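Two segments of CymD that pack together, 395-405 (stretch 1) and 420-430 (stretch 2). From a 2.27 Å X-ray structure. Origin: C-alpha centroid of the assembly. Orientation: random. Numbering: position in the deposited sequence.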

# COMPACT_ATOMS: atom_id res chain seq x y z
N VAL A 395 -18.73 -15.22 0.41
CA VAL A 395 -17.31 -15.38 0.68
C VAL A 395 -16.56 -15.21 -0.62
O VAL A 395 -16.97 -15.73 -1.67
CB VAL A 395 -17.00 -16.75 1.31
CG1 VAL A 395 -15.52 -16.93 1.45
CG2 VAL A 395 -17.67 -16.84 2.65
N ASP A 396 -15.46 -14.44 -0.57
CA ASP A 396 -14.59 -14.20 -1.71
C ASP A 396 -13.19 -14.62 -1.33
O ASP A 396 -12.78 -14.45 -0.18
CB ASP A 396 -14.59 -12.73 -2.12
CG ASP A 396 -15.99 -12.18 -2.30
OD1 ASP A 396 -16.61 -12.45 -3.35
OD2 ASP A 396 -16.46 -11.46 -1.40
N PHE A 397 -12.45 -15.17 -2.30
CA PHE A 397 -11.12 -15.70 -2.03
C PHE A 397 -10.23 -15.49 -3.24
O PHE A 397 -10.66 -15.63 -4.38
CB PHE A 397 -11.16 -17.19 -1.69
CG PHE A 397 -9.79 -17.81 -1.60
CD1 PHE A 397 -9.07 -17.74 -0.42
CD2 PHE A 397 -9.23 -18.46 -2.69
CE1 PHE A 397 -7.82 -18.31 -0.33
CE2 PHE A 397 -7.97 -19.03 -2.60
CZ PHE A 397 -7.26 -18.95 -1.41
N SER A 398 -8.95 -15.22 -2.96
CA SER A 398 -8.02 -14.76 -3.97
C SER A 398 -6.62 -15.30 -3.68
O SER A 398 -6.19 -15.33 -2.53
CB SER A 398 -7.98 -13.23 -4.00
OG SER A 398 -7.56 -12.75 -5.24
N LEU A 399 -5.92 -15.70 -4.74
CA LEU A 399 -4.53 -16.10 -4.67
C LEU A 399 -3.76 -15.44 -5.80
O LEU A 399 -4.17 -15.51 -6.96
CB LEU A 399 -4.39 -17.62 -4.75
CG LEU A 399 -3.03 -18.16 -4.32
CD1 LEU A 399 -2.91 -18.11 -2.81
CD2 LEU A 399 -2.85 -19.57 -4.84
N ALA A 400 -2.63 -14.80 -5.47
CA ALA A 400 -1.83 -14.11 -6.47
C ALA A 400 -0.35 -14.44 -6.28
O ALA A 400 0.17 -14.32 -5.17
CB ALA A 400 -2.03 -12.59 -6.40
N TYR A 401 0.31 -14.85 -7.36
CA TYR A 401 1.73 -15.16 -7.35
C TYR A 401 2.45 -14.11 -8.17
O TYR A 401 2.19 -13.97 -9.37
CB TYR A 401 1.99 -16.56 -7.92
CG TYR A 401 3.37 -17.14 -7.64
CD1 TYR A 401 4.52 -16.36 -7.71
CD2 TYR A 401 3.52 -18.49 -7.33
CE1 TYR A 401 5.78 -16.90 -7.46
CE2 TYR A 401 4.77 -19.04 -7.09
CZ TYR A 401 5.89 -18.24 -7.15
OH TYR A 401 7.13 -18.79 -6.91
N GLY A 402 3.37 -13.38 -7.54
CA GLY A 402 4.19 -12.39 -8.22
C GLY A 402 5.67 -12.73 -8.21
O GLY A 402 6.15 -13.48 -7.36
N PHE A 403 6.41 -12.14 -9.16
CA PHE A 403 7.81 -12.43 -9.41
C PHE A 403 8.50 -11.16 -9.90
O PHE A 403 7.93 -10.42 -10.71
CB PHE A 403 7.97 -13.53 -10.46
CG PHE A 403 9.05 -14.53 -10.16
CD1 PHE A 403 8.75 -15.73 -9.54
CD2 PHE A 403 10.36 -14.27 -10.52
CE1 PHE A 403 9.74 -16.65 -9.27
CE2 PHE A 403 11.36 -15.19 -10.25
CZ PHE A 403 11.04 -16.39 -9.62
N LYS A 404 9.71 -10.91 -9.40
CA LYS A 404 10.52 -9.79 -9.86
C LYS A 404 11.92 -10.29 -10.16
O LYS A 404 12.37 -11.31 -9.62
CB LYS A 404 10.60 -8.66 -8.82
CG LYS A 404 9.28 -8.12 -8.33
CD LYS A 404 9.50 -6.98 -7.33
CE LYS A 404 8.25 -6.71 -6.49
NZ LYS A 404 8.40 -5.48 -5.64
N LYS A 405 12.61 -9.55 -11.02
CA LYS A 405 14.01 -9.80 -11.37
C LYS A 405 14.29 -11.26 -11.73
O LYS A 405 15.45 -11.68 -11.81
CB LYS A 405 14.93 -9.36 -10.22
CG LYS A 405 15.09 -7.85 -10.06
CD LYS A 405 15.42 -7.48 -8.62
CE LYS A 405 16.17 -6.16 -8.54
NZ LYS A 405 17.48 -6.25 -9.24
N GLU A 420 21.64 -10.53 -10.08
CA GLU A 420 21.27 -11.84 -9.55
C GLU A 420 20.40 -11.72 -8.30
O GLU A 420 20.90 -11.76 -7.18
CB GLU A 420 22.54 -12.66 -9.25
CG GLU A 420 22.29 -14.05 -8.69
CD GLU A 420 21.32 -14.86 -9.54
OE1 GLU A 420 21.74 -15.37 -10.60
OE2 GLU A 420 20.14 -15.00 -9.14
N VAL A 421 19.09 -11.57 -8.50
CA VAL A 421 18.11 -11.54 -7.42
C VAL A 421 16.81 -12.10 -7.96
O VAL A 421 16.41 -11.80 -9.08
CB VAL A 421 17.91 -10.12 -6.85
CG1 VAL A 421 16.51 -9.96 -6.27
CG2 VAL A 421 18.95 -9.80 -5.79
N SER A 422 16.14 -12.93 -7.16
CA SER A 422 14.84 -13.46 -7.53
C SER A 422 13.89 -13.25 -6.37
O SER A 422 14.23 -13.55 -5.22
CB SER A 422 14.95 -14.94 -7.90
OG SER A 422 13.69 -15.46 -8.29
N HIS A 423 12.70 -12.73 -6.66
CA HIS A 423 11.73 -12.36 -5.64
C HIS A 423 10.39 -13.01 -5.95
O HIS A 423 9.83 -12.79 -7.02
CB HIS A 423 11.59 -10.84 -5.54
CG HIS A 423 10.83 -10.38 -4.34
ND1 HIS A 423 10.75 -11.13 -3.18
CD2 HIS A 423 10.09 -9.27 -4.12
CE1 HIS A 423 10.01 -10.48 -2.30
NE2 HIS A 423 9.60 -9.35 -2.84
N SER A 424 9.88 -13.80 -5.00
CA SER A 424 8.63 -14.53 -5.15
C SER A 424 7.68 -14.16 -4.02
O SER A 424 8.07 -14.07 -2.85
CB SER A 424 8.89 -16.05 -5.16
OG SER A 424 7.70 -16.79 -4.97
N GLN A 425 6.41 -13.93 -4.36
CA GLN A 425 5.47 -13.44 -3.37
C GLN A 425 4.08 -13.98 -3.64
O GLN A 425 3.59 -13.92 -4.78
CB GLN A 425 5.47 -11.91 -3.36
CG GLN A 425 4.50 -11.32 -2.39
CD GLN A 425 4.42 -9.81 -2.51
OE1 GLN A 425 3.52 -9.27 -3.18
NE2 GLN A 425 5.35 -9.12 -1.86
N ILE A 426 3.44 -14.49 -2.59
CA ILE A 426 2.11 -15.07 -2.66
C ILE A 426 1.20 -14.29 -1.73
O ILE A 426 1.46 -14.19 -0.52
CB ILE A 426 2.11 -16.56 -2.29
CG1 ILE A 426 2.90 -17.36 -3.33
CG2 ILE A 426 0.70 -17.08 -2.16
CD1 ILE A 426 2.84 -18.85 -3.13
N VAL A 427 0.12 -13.74 -2.28
CA VAL A 427 -0.85 -12.96 -1.53
C VAL A 427 -2.16 -13.73 -1.55
O VAL A 427 -2.78 -13.90 -2.61
CB VAL A 427 -1.04 -11.56 -2.13
CG1 VAL A 427 -2.07 -10.77 -1.34
CG2 VAL A 427 0.28 -10.82 -2.17
N THR A 428 -2.57 -14.21 -0.38
CA THR A 428 -3.85 -14.87 -0.21
C THR A 428 -4.83 -13.85 0.35
O THR A 428 -4.55 -13.20 1.36
CB THR A 428 -3.73 -16.06 0.74
OG1 THR A 428 -2.83 -17.01 0.19
CG2 THR A 428 -5.08 -16.72 0.91
N SER A 429 -5.99 -13.74 -0.29
CA SER A 429 -6.98 -12.73 0.07
C SER A 429 -8.33 -13.39 0.27
O SER A 429 -8.80 -14.16 -0.58
CB SER A 429 -7.06 -11.65 -1.00
OG SER A 429 -7.68 -10.48 -0.52
N ILE A 430 -8.97 -13.08 1.38
CA ILE A 430 -10.21 -13.73 1.76
C ILE A 430 -11.10 -12.67 2.41
O ILE A 430 -10.61 -11.83 3.18
CB ILE A 430 -9.92 -14.93 2.67
CG1 ILE A 430 -11.22 -15.63 3.11
CG2 ILE A 430 -9.09 -14.51 3.85
CD1 ILE A 430 -11.79 -16.58 2.05
O HOH W 1 -4.86 -12.31 -3.68

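Neighbouring strands in an antiparallel sheet are held by their backbones and fitted together by their side chains, and these two segments of CymD illustrate both halves of that principle. Strands 395-404 and 422-430 run at 174° to one another, their axes approaching to 4.5 Å. Ser-398, Ala-400, Gly-402 and Lys-404 form the hydrogen-bonded pairs, facing Ser-429, Val-427, Gln-425 and His-423. Each pair closes a ring of two bonds, as where Ala-400 N reaches Val-427 O at 3.0 Å and Val-427 N returns to Ala-400 O at 2.9 Å. The ladder is less regular toward its ends: the short contact of Ser-398 N with Ser-429 O, 2.6 Å, is bent and weak, while the bond from His-423 N to Lys-404 O is weak and long, at 3.3 Å. Between these rings the carbonyls also receive CA-H groups, as from Ile-426 CA to Ala-400 O at 3.3 Å, so the narrow gaps are not left empty.

Alternation sends successive side chains to opposite faces, and the residues on each give the two faces different relief. The face bearing Phe-397, Leu-399, Tyr-401 and Phe-403 is bulky, and its large groups lean across onto the partner strand. Ile-430 bends its CD1 into the space beside Phe-397, lying at the edge of the ring and 3.8 Å from Phe-397 CB; the same methyl lies 3.8 Å from Val-395 CG1, so one bump serves two neighbours. Phe-397 in turn extends diagonally, its CE1 3.4 Å from Thr-428 CG2. Leu-399 follows the same diagonal, placing CD1 3.8 Å from Ile-426 CG2. Tyr-401 lays one ring face over Ile-426, with CD2 4.2 Å from CG1, and continues past it to the small Ser-424, where the low side chain leaves room for the phenol. There Tyr-401 OH and Ser-424 OG share a weak hydrogen bond of 2.8 Å, giving the polar tip of an otherwise apolar ring a partner. Phe-403 repeats the diagonal, passing its partner Ser-424 to bring CE2 3.1 Å from Ser-422 OG.

The other face is flatter in its middle. Ser-398 and Ser-429 are small enough for their CB atoms to stand 3.5 Å apart, and a water bridges Ser-398 OG, through a weak bond of 3.1 Å, to Val-427 O, to which it donates at 2.8 Å. Ala-400 adds only a methyl opposite Val-427, and Gly-402 adds nothing beside Gln-425. Relief returns at Lys-404, whose aliphatic chain runs alongside the imidazole of His-423, CE lying 3.9 Å from CD2 at the ring edge.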